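Local coordinates for intracellular protein transport protein USO1 (PDB 6LSU), which tethers transport vesicles in traffic from the endoplasmic reticulum to the Golgi, the modelled chain being its helical-repeat globular head, at residues 115-120 against 253-258; 328-333 against 367-372; 578-583 against 622-627. All blocks are in the same frame, centred on the assembly; numbering follows the deposited sequence.

How the contacts relate
The three contacts follow one another along the head and do not touch: centres of contacts 1 and 2 are about 28 Å apart, those of 2 and 3 about 39 Å, those of 1 and 3 about 45 Å. They hold different helices. Contact 3 is entirely buried and apolar, with helices of ARM 9 and ARM 10 side by side. Contact 1 is also largely buried, but mixes an aromatic ring with amide, carboxylate and hydroxyl groups where a loop covers a helix of ARM 4. Contact 2, only partly buried, is the polar one, with three hydrogen bonds at a helix start near the border of ARM 6 and ARM 7.

Contact 1. Residues 115-120 against 253-258; sequences GKYPSP and VNDCLS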
ATOM      1  N   GLY A 115      14.175   3.927   3.856  1.00 76.23           N
ATOM      2  CA  GLY A 115      13.599   2.971   2.890  1.00 85.39           C
ATOM      3  C   GLY A 115      12.708   1.957   3.573  1.00 91.14           C
ATOM      4  O   GLY A 115      12.548   2.062   4.806  1.00 91.52           O
ATOM      5  N   LYS A 116      12.143   1.033   2.786  1.00 98.06           N
ATOM      6  CA  LYS A 116      11.275  -0.093   3.235  1.00 97.34           C
ATOM      7  C   LYS A 116      12.024  -1.364   2.863  1.00 84.94           C
ATOM      8  O   LYS A 116      12.296  -1.578   1.662  1.00 70.89           O
ATOM      9  CB  LYS A 116       9.873  -0.058   2.602  1.00106.60           C
ATOM     10  CG  LYS A 116       9.061   1.218   2.838  1.00115.54           C
ATOM     11  CD  LYS A 116       9.543   2.420   2.034  1.00128.79           C
ATOM     12  CE  LYS A 116       9.129   3.769   2.594  1.00134.41           C
ATOM     13  NZ  LYS A 116       9.835   4.878   1.902  1.00134.88           N
ATOM     14  N   TYR A 117      12.430  -2.129   3.870  1.00 88.92           N
ATOM     15  CA  TYR A 117      13.364  -3.262   3.681  1.00 88.51           C
ATOM     16  C   TYR A 117      12.648  -4.546   4.095  1.00 91.30           C
ATOM     17  O   TYR A 117      11.558  -4.464   4.675  1.00 96.81           O
ATOM     18  CB  TYR A 117      14.701  -2.884   4.330  1.00 86.01           C
ATOM     19  CG  TYR A 117      15.589  -2.149   3.358  1.00 80.20           C
ATOM     20  CD1 TYR A 117      15.400  -0.797   3.107  1.00 71.62           C
ATOM     21  CD2 TYR A 117      16.549  -2.837   2.613  1.00 79.53           C
ATOM     22  CE1 TYR A 117      16.170  -0.133   2.167  1.00 76.22           C
ATOM     23  CE2 TYR A 117      17.335  -2.181   1.676  1.00 79.99           C
ATOM     24  CZ  TYR A 117      17.138  -0.821   1.459  1.00 79.33           C
ATOM     25  OH  TYR A 117      17.855  -0.073   0.580  1.00 86.83           O
ATOM     26  N   PRO A 118      13.172  -5.752   3.727  1.00 89.22           N
ATOM     27  CA  PRO A 118      12.534  -7.018   4.089  1.00 91.40           C
ATOM     28  C   PRO A 118      12.481  -7.154   5.614  1.00102.19           C
ATOM     29  O   PRO A 118      13.489  -7.640   6.168  1.00 80.78           O
ATOM     30  CB  PRO A 118      13.445  -8.133   3.544  1.00 90.93           C
ATOM     31  CG  PRO A 118      14.400  -7.437   2.604  1.00 91.18           C
ATOM     32  CD  PRO A 118      14.459  -5.979   3.043  1.00 87.67           C
ATOM     33  N   SER A 119      11.354  -6.714   6.212  1.00125.36           N
ATOM     34  CA  SER A 119      11.123  -6.583   7.681  1.00140.47           C
ATOM     35  C   SER A 119      11.512  -7.897   8.352  1.00147.47           C
ATOM     36  O   SER A 119      12.316  -7.900   9.287  1.00132.85           O
ATOM     37  CB  SER A 119       9.687  -6.175   8.036  1.00144.26           C
ATOM     38  OG  SER A 119       9.141  -5.258   7.094  1.00138.78           O
ATOM     39  N   PRO A 120      11.008  -9.055   7.853  1.00165.57           N
ATOM     40  CA  PRO A 120      11.403 -10.353   8.403  1.00168.72           C
ATOM     41  C   PRO A 120      12.939 -10.466   8.442  1.00162.32           C
ATOM     42  O   PRO A 120      13.479 -10.741   9.497  1.00150.29           O
ATOM     43  CB  PRO A 120      10.755 -11.381   7.451  1.00171.34           C
ATOM     44  CG  PRO A 120       9.611 -10.629   6.783  1.00167.81           C
ATOM     45  CD  PRO A 120      10.082  -9.191   6.708  1.00166.80           C
ATOM     46  N   VAL A 253      19.845  -3.994  -5.151  1.00 56.82           N
ATOM     47  CA  VAL A 253      18.619  -3.682  -5.945  1.00 55.01           C
ATOM     48  C   VAL A 253      17.553  -3.038  -5.065  1.00 49.03           C
ATOM     49  O   VAL A 253      16.936  -2.096  -5.526  1.00 49.16           O
ATOM     50  CB  VAL A 253      18.089  -4.927  -6.660  1.00 51.97           C
ATOM     51  CG1 VAL A 253      16.751  -4.673  -7.295  1.00 53.25           C
ATOM     52  CG2 VAL A 253      19.099  -5.374  -7.685  1.00 54.05           C
ATOM     53  N   ASN A 254      17.371  -3.529  -3.845  1.00 49.73           N
ATOM     54  CA  ASN A 254      16.428  -2.937  -2.856  1.00 47.47           C
ATOM     55  C   ASN A 254      16.845  -1.476  -2.608  1.00 44.29           C
ATOM     56  O   ASN A 254      15.982  -0.563  -2.682  1.00 39.17           O
ATOM     57  CB  ASN A 254      16.456  -3.725  -1.553  1.00 50.61           C
ATOM     58  CG  ASN A 254      15.184  -3.597  -0.755  1.00 46.02           C
ATOM     59  OD1 ASN A 254      14.901  -4.437   0.065  1.00 53.64           O
ATOM     60  ND2 ASN A 254      14.402  -2.589  -0.993  1.00 49.53           N
ATOM     61  N   ASP A 255      18.141  -1.254  -2.376  1.00 45.52           N
ATOM     62  CA  ASP A 255      18.710   0.120  -2.206  1.00 45.90           C
ATOM     63  C   ASP A 255      18.429   0.934  -3.482  1.00 44.14           C
ATOM     64  O   ASP A 255      17.774   1.961  -3.384  1.00 43.31           O
ATOM     65  CB  ASP A 255      20.185   0.084  -1.832  1.00 47.96           C
ATOM     66  CG  ASP A 255      20.525  -0.837  -0.648  1.00 52.83           C
ATOM     67  OD1 ASP A 255      21.633  -1.377  -0.652  1.00 53.56           O
ATOM     68  OD2 ASP A 255      19.694  -1.018   0.282  1.00 55.33           O
ATOM     69  N   CYS A 256      18.807   0.430  -4.654  1.00 47.69           N
ATOM     70  CA  CYS A 256      18.592   1.144  -5.937  1.00 50.67           C
ATOM     71  C   CYS A 256      17.126   1.521  -6.060  1.00 52.65           C
ATOM     72  O   CYS A 256      16.862   2.772  -6.215  1.00 55.83           O
ATOM     73  CB  CYS A 256      19.024   0.304  -7.126  1.00 52.48           C
ATOM     74  SG  CYS A 256      20.819   0.219  -7.267  1.00 56.95           S
ATOM     75  N   LEU A 257      16.215   0.544  -5.895  1.00 49.63           N
ATOM     76  CA  LEU A 257      14.759   0.828  -5.994  1.00 51.38           C
ATOM     77  C   LEU A 257      14.358   1.846  -4.907  1.00 50.66           C
ATOM     78  O   LEU A 257      13.603   2.772  -5.194  1.00 54.75           O
ATOM     79  CB  LEU A 257      13.957  -0.482  -5.922  1.00 50.26           C
ATOM     80  CG  LEU A 257      14.227  -1.468  -7.061  1.00 49.62           C
ATOM     81  CD1 LEU A 257      13.853  -2.875  -6.649  1.00 47.44           C
ATOM     82  CD2 LEU A 257      13.503  -1.040  -8.319  1.00 50.22           C
ATOM     83  N   SER A 258      14.859   1.670  -3.697  1.00 54.53           N
ATOM     84  CA  SER A 258      14.506   2.497  -2.519  1.00 55.39           C
ATOM     85  C   SER A 258      14.932   3.945  -2.805  1.00 59.05           C
ATOM     86  O   SER A 258      14.199   4.904  -2.456  1.00 52.76           O
ATOM     87  CB  SER A 258      15.177   1.967  -1.310  1.00 55.03           C
ATOM     88  OG  SER A 258      14.263   1.932  -0.243  1.00 66.91           O
TER
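Tyr117 lays one face of its ring against the side-chain amide of Asn254, the two planes only 21° apart in a stack. The groups slide past each other in opposite directions: Asn254 CG lies 3.5 Å from Tyr117 CE2, and Asn254 ND2 stands above the same face, offset toward the rim. Asn254 CG is anti to its own backbone N (chi1 -155°), on a side chain whose CB already points toward the loop. There Asn254 OD1 meets Pro118 CD at 3.4 Å, tip to tip, while Asn254 ND2 is 3.5 Å from Lys116 O. Asn254 OD1 also accepts a hydrogen bond from Gln302 NE2 on helix 301-317, which helps to set the amide's rotation. The contact thus joins the long loop after helix 103-112 to helix 251-264 in ARM 4 of the armadillo-type head, a repeat that begins about a hundred residues further along the chain. One turn on from Asn254, Ser258 turns its side chain toward the loop; Ser258 OG sits 3.7 Å from Tyr117 CE1, approaching the ring obliquely, and 3.4 Å from Gly115 CA. The hydroxyl end of Tyr117 runs toward Asp255, whose OD2 lies at the ring edge, near its plane; the two side chains cross at about a right angle. Those oxygens are modelled implausibly close, and the detail is doubtful. Asp255 OD1 forms a salt bridge with Arg111, and Met215 of helix 204-218 also touches the Tyr117 side chain.

Contact 2. Residues 328-333 against 367-372; sequences HQNALL and RSNEHA
Asn369, the N-cap of helix 370-376, turns its amide nitrogen to Gln329 and Asn330 on helix 325-333 while its oxygen caps its own helix. Asn369 OD1 accepts from Ala372 N at 2.8 Å, the capping bond that serves a backbone N-H of the first turn. Asn369 CG is anti to the backbone N (chi1 -176°). Its ND2 reaches Gln329 and Asn330, and both N-H groups are used. One gives Gln329 OE1 a nearly straight bond of 3.1 Å (174°); the other reaches Asn330 OD1, also 3.1 Å from Asn369 ND2. Both acceptors lie in the Asn369 amide plane, whereas ND2 stands well above the carbonyl plane of each. The Asn330 and Asn369 amides are turned almost perpendicular to each other. Two acceptors and one capped N-H together hold the Asn369 amide against flipping. Gln329, extended beyond CG, finishes the polar link: its NE2 donates to Arg367 O at 3.0 Å, nearly in line with the N-H, and also to Asn364 O, so one amide group ties up two carbonyls around the end of helix 354-366. Beside this network Leu333 lies against Ala372 and His371, though the exact position of its CD1 is doubtful; the exposed imidazole has its edge to Asn330 OD1. The contact bridges two helices whose chain passes through helices 337-346 and 354-366 in between. On its other sides helix 325-333 rests on helices 268-276, through His328 and Ala331, and 301-317, through Leu332.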
ATOM      1  N   HIS A 328       0.575  11.263 -16.345  1.00 57.36           N
ATOM      2  CA  HIS A 328       1.336  10.066 -15.910  1.00 56.57           C
ATOM      3  C   HIS A 328       0.572   8.799 -16.308  1.00 60.05           C
ATOM      4  O   HIS A 328       1.221   7.913 -16.897  1.00 57.09           O
ATOM      5  CB  HIS A 328       1.581  10.106 -14.406  1.00 62.96           C
ATOM      6  CG  HIS A 328       2.535  11.173 -13.997  1.00 69.53           C
ATOM      7  ND1 HIS A 328       2.483  11.779 -12.752  1.00 77.53           N
ATOM      8  CD2 HIS A 328       3.485  11.830 -14.696  1.00 71.60           C
ATOM      9  CE1 HIS A 328       3.392  12.728 -12.690  1.00 72.70           C
ATOM     10  NE2 HIS A 328       4.018  12.770 -13.868  1.00 69.64           N
ATOM     11  N   GLN A 329      -0.745   8.729 -15.987  1.00 56.40           N
ATOM     12  CA  GLN A 329      -1.606   7.571 -16.295  1.00 54.26           C
ATOM     13  C   GLN A 329      -1.443   7.268 -17.791  1.00 58.39           C
ATOM     14  O   GLN A 329      -1.040   6.117 -18.144  1.00 52.38           O
ATOM     15  CB  GLN A 329      -3.057   7.807 -15.900  1.00 55.36           C
ATOM     16  CG  GLN A 329      -3.384   7.502 -14.439  1.00 61.25           C
ATOM     17  CD  GLN A 329      -4.788   7.957 -14.111  1.00 60.47           C
ATOM     18  OE1 GLN A 329      -5.266   8.958 -14.667  1.00 56.33           O
ATOM     19  NE2 GLN A 329      -5.475   7.157 -13.298  1.00 52.88           N
ATOM     20  N   ASN A 330      -1.722   8.291 -18.621  1.00 67.88           N
ATOM     21  CA  ASN A 330      -1.626   8.277 -20.106  1.00 65.31           C
ATOM     22  C   ASN A 330      -0.230   7.830 -20.542  1.00 56.74           C
ATOM     23  O   ASN A 330      -0.142   6.922 -21.356  1.00 65.50           O
ATOM     24  CB  ASN A 330      -1.981   9.649 -20.681  1.00 72.41           C
ATOM     25  CG  ASN A 330      -3.451  10.004 -20.574  1.00 70.61           C
ATOM     26  OD1 ASN A 330      -4.296   9.146 -20.363  1.00 70.57           O
ATOM     27  ND2 ASN A 330      -3.768  11.272 -20.784  1.00 77.45           N
ATOM     28  N   ALA A 331       0.819   8.406 -19.950  1.00 57.49           N
ATOM     29  CA  ALA A 331       2.217   7.977 -20.165  1.00 57.21           C
ATOM     30  C   ALA A 331       2.349   6.468 -19.884  1.00 59.00           C
ATOM     31  O   ALA A 331       2.882   5.735 -20.748  1.00 59.44           O
ATOM     32  CB  ALA A 331       3.163   8.808 -19.329  1.00 57.04           C
ATOM     33  N   LEU A 332       1.887   5.991 -18.725  1.00 63.58           N
ATOM     34  CA  LEU A 332       2.066   4.547 -18.353  1.00 62.94           C
ATOM     35  C   LEU A 332       1.291   3.637 -19.316  1.00 62.70           C
ATOM     36  O   LEU A 332       1.710   2.455 -19.489  1.00 59.64           O
ATOM     37  CB  LEU A 332       1.615   4.329 -16.912  1.00 60.79           C
ATOM     38  CG  LEU A 332       2.539   4.902 -15.857  1.00 64.13           C
ATOM     39  CD1 LEU A 332       1.781   5.104 -14.559  1.00 69.03           C
ATOM     40  CD2 LEU A 332       3.752   4.028 -15.662  1.00 68.50           C
ATOM     41  N   LEU A 333       0.195   4.148 -19.895  1.00 65.62           N
ATOM     42  CA  LEU A 333      -0.675   3.365 -20.797  1.00 69.91           C
ATOM     43  C   LEU A 333       0.023   3.205 -22.147  1.00 74.52           C
ATOM     44  O   LEU A 333      -0.142   2.125 -22.765  1.00 72.97           O
ATOM     45  CB  LEU A 333      -2.031   4.052 -20.936  1.00 69.71           C
ATOM     46  CG  LEU A 333      -3.142   3.448 -20.091  1.00 78.50           C
ATOM     47  CD1 LEU A 333      -4.455   4.055 -20.527  1.00 86.58           C
ATOM     48  CD2 LEU A 333      -3.207   1.935 -20.230  1.00 77.42           C
ATOM     49  N   ARG A 367      -7.766   4.609 -12.571  1.00 42.71           N
ATOM     50  CA  ARG A 367      -8.824   5.313 -11.835  1.00 45.08           C
ATOM     51  C   ARG A 367      -9.198   6.606 -12.549  1.00 46.68           C
ATOM     52  O   ARG A 367      -8.379   7.492 -12.617  1.00 56.48           O
ATOM     53  CB  ARG A 367      -8.330   5.622 -10.423  1.00 49.84           C
ATOM     54  CG  ARG A 367      -9.420   6.257  -9.550  1.00 53.45           C
ATOM     55  CD  ARG A 367      -9.419   5.881  -8.080  1.00 53.97           C
ATOM     56  NE  ARG A 367      -8.062   5.538  -7.674  1.00 60.93           N
ATOM     57  CZ  ARG A 367      -7.672   4.365  -7.215  1.00 59.29           C
ATOM     58  NH1 ARG A 367      -8.543   3.411  -7.037  1.00 62.99           N
ATOM     59  NH2 ARG A 367      -6.404   4.137  -6.945  1.00 67.11           N
ATOM     60  N   SER A 368     -10.415   6.730 -13.033  1.00 54.47           N
ATOM     61  CA  SER A 368     -11.003   8.037 -13.471  1.00 58.39           C
ATOM     62  C   SER A 368     -10.413   8.573 -14.788  1.00 57.43           C
ATOM     63  O   SER A 368     -10.319   9.774 -14.928  1.00 62.56           O
ATOM     64  CB  SER A 368     -10.809   9.050 -12.390  1.00 53.32           C
ATOM     65  OG  SER A 368     -12.039   9.228 -11.757  1.00 62.62           O
ATOM     66  N   ASN A 369      -9.995   7.695 -15.689  1.00 58.68           N
ATOM     67  CA  ASN A 369      -9.287   8.035 -16.941  1.00 52.96           C
ATOM     68  C   ASN A 369     -10.014   7.224 -18.001  1.00 54.67           C
ATOM     69  O   ASN A 369      -9.677   6.014 -18.070  1.00 52.87           O
ATOM     70  CB  ASN A 369      -7.822   7.644 -16.800  1.00 55.49           C
ATOM     71  CG  ASN A 369      -6.953   8.017 -17.979  1.00 56.38           C
ATOM     72  OD1 ASN A 369      -7.295   7.772 -19.147  1.00 57.27           O
ATOM     73  ND2 ASN A 369      -5.791   8.563 -17.664  1.00 55.46           N
ATOM     74  N   GLU A 370     -11.028   7.823 -18.671  1.00 51.16           N
ATOM     75  CA  GLU A 370     -11.744   7.188 -19.801  1.00 53.27           C
ATOM     76  C   GLU A 370     -10.757   6.319 -20.611  1.00 52.04           C
ATOM     77  O   GLU A 370     -10.998   5.137 -20.826  1.00 62.26           O
ATOM     78  CB  GLU A 370     -12.338   8.271 -20.705  1.00 60.41           C
ATOM     79  CG  GLU A 370     -13.779   8.658 -20.442  1.00 65.91           C
ATOM     80  CD  GLU A 370     -14.539   8.974 -21.724  1.00 74.41           C
ATOM     81  OE1 GLU A 370     -15.320   9.974 -21.750  1.00 81.80           O
ATOM     82  OE2 GLU A 370     -14.314   8.232 -22.713  1.00 86.86           O
ATOM     83  N   HIS A 371      -9.668   6.916 -21.074  1.00 53.73           N
ATOM     84  CA  HIS A 371      -8.713   6.273 -22.016  1.00 51.09           C
ATOM     85  C   HIS A 371      -8.133   5.001 -21.352  1.00 51.14           C
ATOM     86  O   HIS A 371      -8.084   3.909 -22.016  1.00 51.20           O
ATOM     87  CB  HIS A 371      -7.596   7.257 -22.426  1.00 54.51           C
ATOM     88  CG  HIS A 371      -6.635   6.577 -23.329  1.00 46.99           C
ATOM     89  ND1 HIS A 371      -5.321   6.484 -23.086  1.00 45.02           N
ATOM     90  CD2 HIS A 371      -6.872   5.786 -24.375  1.00 46.75           C
ATOM     91  CE1 HIS A 371      -4.769   5.677 -23.959  1.00 46.01           C
ATOM     92  NE2 HIS A 371      -5.697   5.244 -24.760  1.00 46.60           N
ATOM     93  N   ALA A 372      -7.691   5.117 -20.096  1.00 45.01           N
ATOM     94  CA  ALA A 372      -7.215   3.951 -19.299  1.00 52.20           C
ATOM     95  C   ALA A 372      -8.341   2.916 -19.118  1.00 46.62           C
ATOM     96  O   ALA A 372      -8.125   1.755 -19.473  1.00 51.47           O
ATOM     97  CB  ALA A 372      -6.579   4.389 -17.986  1.00 48.96           C
TER

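Contact 3. Residues 578-583 against 622-627; sequences IPISYL and VTIKCL
In Ile624 the torsion chi2 of -58° folds CD1 back from the extended position, and this methyl is what meets Pro579 and Ile580. Leu583 points its CB toward the other helix, and chi1 of -84° sets CG beside the backbone N; its CD1 then meets Ile624 and Leu627. Ile624 CD1 reaches the Pro579 ring at CB, 3.3 Å away in the model, and lies 4.0 Å from Ile580 CG1, the two isoleucine side chains crossing at about a right angle. The other branch of Ile624, CG2, faces Leu583 CD1 at 3.9 Å. That Leu583 CD1 is shared, since it also rests 3.7 Å from Leu627 CB, while the second methyl, CD2, lies over the Leu627 backbone carbonyl. Leu627 returns the contact on the Ile580 side: its CD1 touches Ile580 CG2 at 4.0 Å, the two side chains crossing obliquely. Ile580, Leu583 and Leu627 each have two neighbours across the interface and Ile624 has three, and all five touching residues are buried; the contacts are wholly apolar. Ile580 faces Ile624 and Leu583 faces Leu627 because the helices run nearly parallel here: the axes of the segments 578-583 and 622-627 are 19° apart and approach to 10.2 Å. This is the side-by-side stacking of successive repeats expected of an armadillo-type solenoid, here between ARM 9 and ARM 10. On its far sides helix 577-590 is backed by helix 514-528, through Ser581 and Tyr582, and by helix 559-568, whose Leu567 touches both Tyr582 and Leu583. Helix 622-637 is covered in turn by helix 660-673, where Phe670 meets Cys626 and Leu627.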
ATOM      1  N   ILE A 578     -24.387 -12.349   5.970  1.00 58.94           N
ATOM      2  CA  ILE A 578     -25.414 -12.617   4.923  1.00 59.45           C
ATOM      3  C   ILE A 578     -26.631 -11.719   5.090  1.00 58.52           C
ATOM      4  O   ILE A 578     -26.983 -10.999   4.152  1.00 60.80           O
ATOM      5  CB  ILE A 578     -25.754 -14.112   4.921  1.00 55.75           C
ATOM      6  CG1 ILE A 578     -24.480 -14.927   4.771  1.00 59.55           C
ATOM      7  CG2 ILE A 578     -26.786 -14.434   3.861  1.00 53.10           C
ATOM      8  CD1 ILE A 578     -24.697 -16.382   4.376  1.00 70.20           C
ATOM      9  N   PRO A 579     -27.343 -11.770   6.249  1.00 65.57           N
ATOM     10  CA  PRO A 579     -28.460 -10.862   6.536  1.00 60.55           C
ATOM     11  C   PRO A 579     -28.102  -9.376   6.500  1.00 56.29           C
ATOM     12  O   PRO A 579     -28.894  -8.609   5.988  1.00 60.97           O
ATOM     13  CB  PRO A 579     -28.858 -11.152   7.988  1.00 64.32           C
ATOM     14  CG  PRO A 579     -28.287 -12.508   8.292  1.00 67.10           C
ATOM     15  CD  PRO A 579     -27.127 -12.728   7.344  1.00 65.53           C
ATOM     16  N   ILE A 580     -26.949  -8.993   7.053  1.00 61.34           N
ATOM     17  CA  ILE A 580     -26.502  -7.552   7.097  1.00 64.41           C
ATOM     18  C   ILE A 580     -26.342  -7.042   5.654  1.00 60.75           C
ATOM     19  O   ILE A 580     -26.740  -5.879   5.335  1.00 57.85           O
ATOM     20  CB  ILE A 580     -25.186  -7.390   7.883  1.00 66.12           C
ATOM     21  CG1 ILE A 580     -25.376  -7.722   9.364  1.00 67.95           C
ATOM     22  CG2 ILE A 580     -24.619  -5.992   7.686  1.00 64.66           C
ATOM     23  CD1 ILE A 580     -24.093  -7.641  10.185  1.00 71.24           C
ATOM     24  N   SER A 581     -25.845  -7.911   4.780  1.00 53.03           N
ATOM     25  CA  SER A 581     -25.541  -7.540   3.389  1.00 58.14           C
ATOM     26  C   SER A 581     -26.851  -7.231   2.692  1.00 55.63           C
ATOM     27  O   SER A 581     -26.977  -6.079   2.237  1.00 53.68           O
ATOM     28  CB  SER A 581     -24.716  -8.596   2.717  1.00 61.60           C
ATOM     29  OG  SER A 581     -23.435  -8.658   3.320  1.00 58.23           O
ATOM     30  N   TYR A 582     -27.811  -8.173   2.677  1.00 60.69           N
ATOM     31  CA  TYR A 582     -29.190  -7.916   2.132  1.00 55.50           C
ATOM     32  C   TYR A 582     -29.812  -6.696   2.797  1.00 55.00           C
ATOM     33  O   TYR A 582     -30.285  -5.807   2.054  1.00 60.97           O
ATOM     34  CB  TYR A 582     -30.144  -9.085   2.332  1.00 50.27           C
ATOM     35  CG  TYR A 582     -29.827 -10.300   1.504  1.00 47.70           C
ATOM     36  CD1 TYR A 582     -29.864 -10.260   0.116  1.00 48.34           C
ATOM     37  CD2 TYR A 582     -29.499 -11.502   2.112  1.00 48.28           C
ATOM     38  CE1 TYR A 582     -29.516 -11.371  -0.651  1.00 50.53           C
ATOM     39  CE2 TYR A 582     -29.183 -12.638   1.377  1.00 52.39           C
ATOM     40  CZ  TYR A 582     -29.187 -12.571  -0.020  1.00 58.85           C
ATOM     41  OH  TYR A 582     -28.901 -13.713  -0.744  1.00 60.79           O
ATOM     42  N   LEU A 583     -29.792  -6.619   4.127  1.00 54.83           N
ATOM     43  CA  LEU A 583     -30.544  -5.546   4.836  1.00 63.55           C
ATOM     44  C   LEU A 583     -30.003  -4.170   4.451  1.00 63.31           C
ATOM     45  O   LEU A 583     -30.797  -3.364   3.899  1.00 70.46           O
ATOM     46  CB  LEU A 583     -30.482  -5.787   6.348  1.00 69.17           C
ATOM     47  CG  LEU A 583     -31.530  -6.773   6.842  1.00 66.99           C
ATOM     48  CD1 LEU A 583     -31.136  -7.333   8.187  1.00 68.64           C
ATOM     49  CD2 LEU A 583     -32.890  -6.106   6.879  1.00 70.45           C
ATOM     50  N   VAL A 622     -29.236  -8.004  18.165  1.00 87.38           N
ATOM     51  CA  VAL A 622     -29.633  -6.568  18.246  1.00 83.95           C
ATOM     52  C   VAL A 622     -29.329  -5.855  16.919  1.00 84.06           C
ATOM     53  O   VAL A 622     -30.041  -4.819  16.589  1.00 76.64           O
ATOM     54  CB  VAL A 622     -28.980  -5.874  19.452  1.00 83.26           C
ATOM     55  CG1 VAL A 622     -27.538  -6.310  19.645  1.00 91.20           C
ATOM     56  CG2 VAL A 622     -29.092  -4.366  19.345  1.00 82.23           C
ATOM     57  N   THR A 623     -28.334  -6.356  16.168  1.00 76.73           N
ATOM     58  CA  THR A 623     -27.898  -5.734  14.893  1.00 75.16           C
ATOM     59  C   THR A 623     -28.943  -6.028  13.807  1.00 69.40           C
ATOM     60  O   THR A 623     -29.563  -5.050  13.311  1.00 66.71           O
ATOM     61  CB  THR A 623     -26.479  -6.163  14.512  1.00 82.37           C
ATOM     62  OG1 THR A 623     -25.712  -6.327  15.700  1.00 91.01           O
ATOM     63  CG2 THR A 623     -25.802  -5.126  13.652  1.00 79.25           C
ATOM     64  N   ILE A 624     -29.169  -7.300  13.466  1.00 60.22           N
ATOM     65  CA  ILE A 624     -30.286  -7.670  12.556  1.00 68.84           C
ATOM     66  C   ILE A 624     -31.586  -6.983  13.005  1.00 73.65           C
ATOM     67  O   ILE A 624     -32.279  -6.352  12.177  1.00 66.26           O
ATOM     68  CB  ILE A 624     -30.520  -9.176  12.497  1.00 69.25           C
ATOM     69  CG1 ILE A 624     -29.254  -9.980  12.206  1.00 73.14           C
ATOM     70  CG2 ILE A 624     -31.598  -9.418  11.469  1.00 66.63           C
ATOM     71  CD1 ILE A 624     -28.584  -9.594  10.918  1.00 73.69           C
ATOM     72  N   LYS A 625     -31.916  -7.096  14.288  1.00 74.03           N
ATOM     73  CA  LYS A 625     -33.202  -6.571  14.782  1.00 73.16           C
ATOM     74  C   LYS A 625     -33.271  -5.092  14.399  1.00 67.47           C
ATOM     75  O   LYS A 625     -34.319  -4.694  13.836  1.00 69.98           O
ATOM     76  CB  LYS A 625     -33.358  -6.956  16.255  1.00 84.59           C
ATOM     77  CG  LYS A 625     -34.097  -5.989  17.165  1.00 83.94           C
ATOM     78  CD  LYS A 625     -34.145  -6.530  18.575  1.00 90.45           C
ATOM     79  CE  LYS A 625     -34.098  -5.456  19.642  1.00102.74           C
ATOM     80  NZ  LYS A 625     -33.864  -6.058  20.983  1.00107.32           N
ATOM     81  N   CYS A 626     -32.214  -4.306  14.622  1.00 64.15           N
ATOM     82  CA  CYS A 626     -32.255  -2.843  14.308  1.00 68.10           C
ATOM     83  C   CYS A 626     -32.276  -2.632  12.772  1.00 73.59           C
ATOM     84  O   CYS A 626     -32.939  -1.676  12.284  1.00 65.39           O
ATOM     85  CB  CYS A 626     -31.100  -2.095  14.967  1.00 73.10           C
ATOM     86  SG  CYS A 626     -31.030  -2.219  16.792  1.00 78.25           S
ATOM     87  N   LEU A 627     -31.603  -3.498  11.995  1.00 66.33           N
ATOM     88  CA  LEU A 627     -31.509  -3.317  10.524  1.00 68.35           C
ATOM     89  C   LEU A 627     -32.859  -3.610   9.885  1.00 70.65           C
ATOM     90  O   LEU A 627     -33.300  -2.765   8.997  1.00 71.23           O
ATOM     91  CB  LEU A 627     -30.400  -4.199   9.939  1.00 71.19           C
ATOM     92  CG  LEU A 627     -28.992  -3.625  10.099  1.00 69.19           C
ATOM     93  CD1 LEU A 627     -27.958  -4.551   9.454  1.00 67.91           C
ATOM     94  CD2 LEU A 627     -28.933  -2.225   9.510  1.00 63.60           C
TER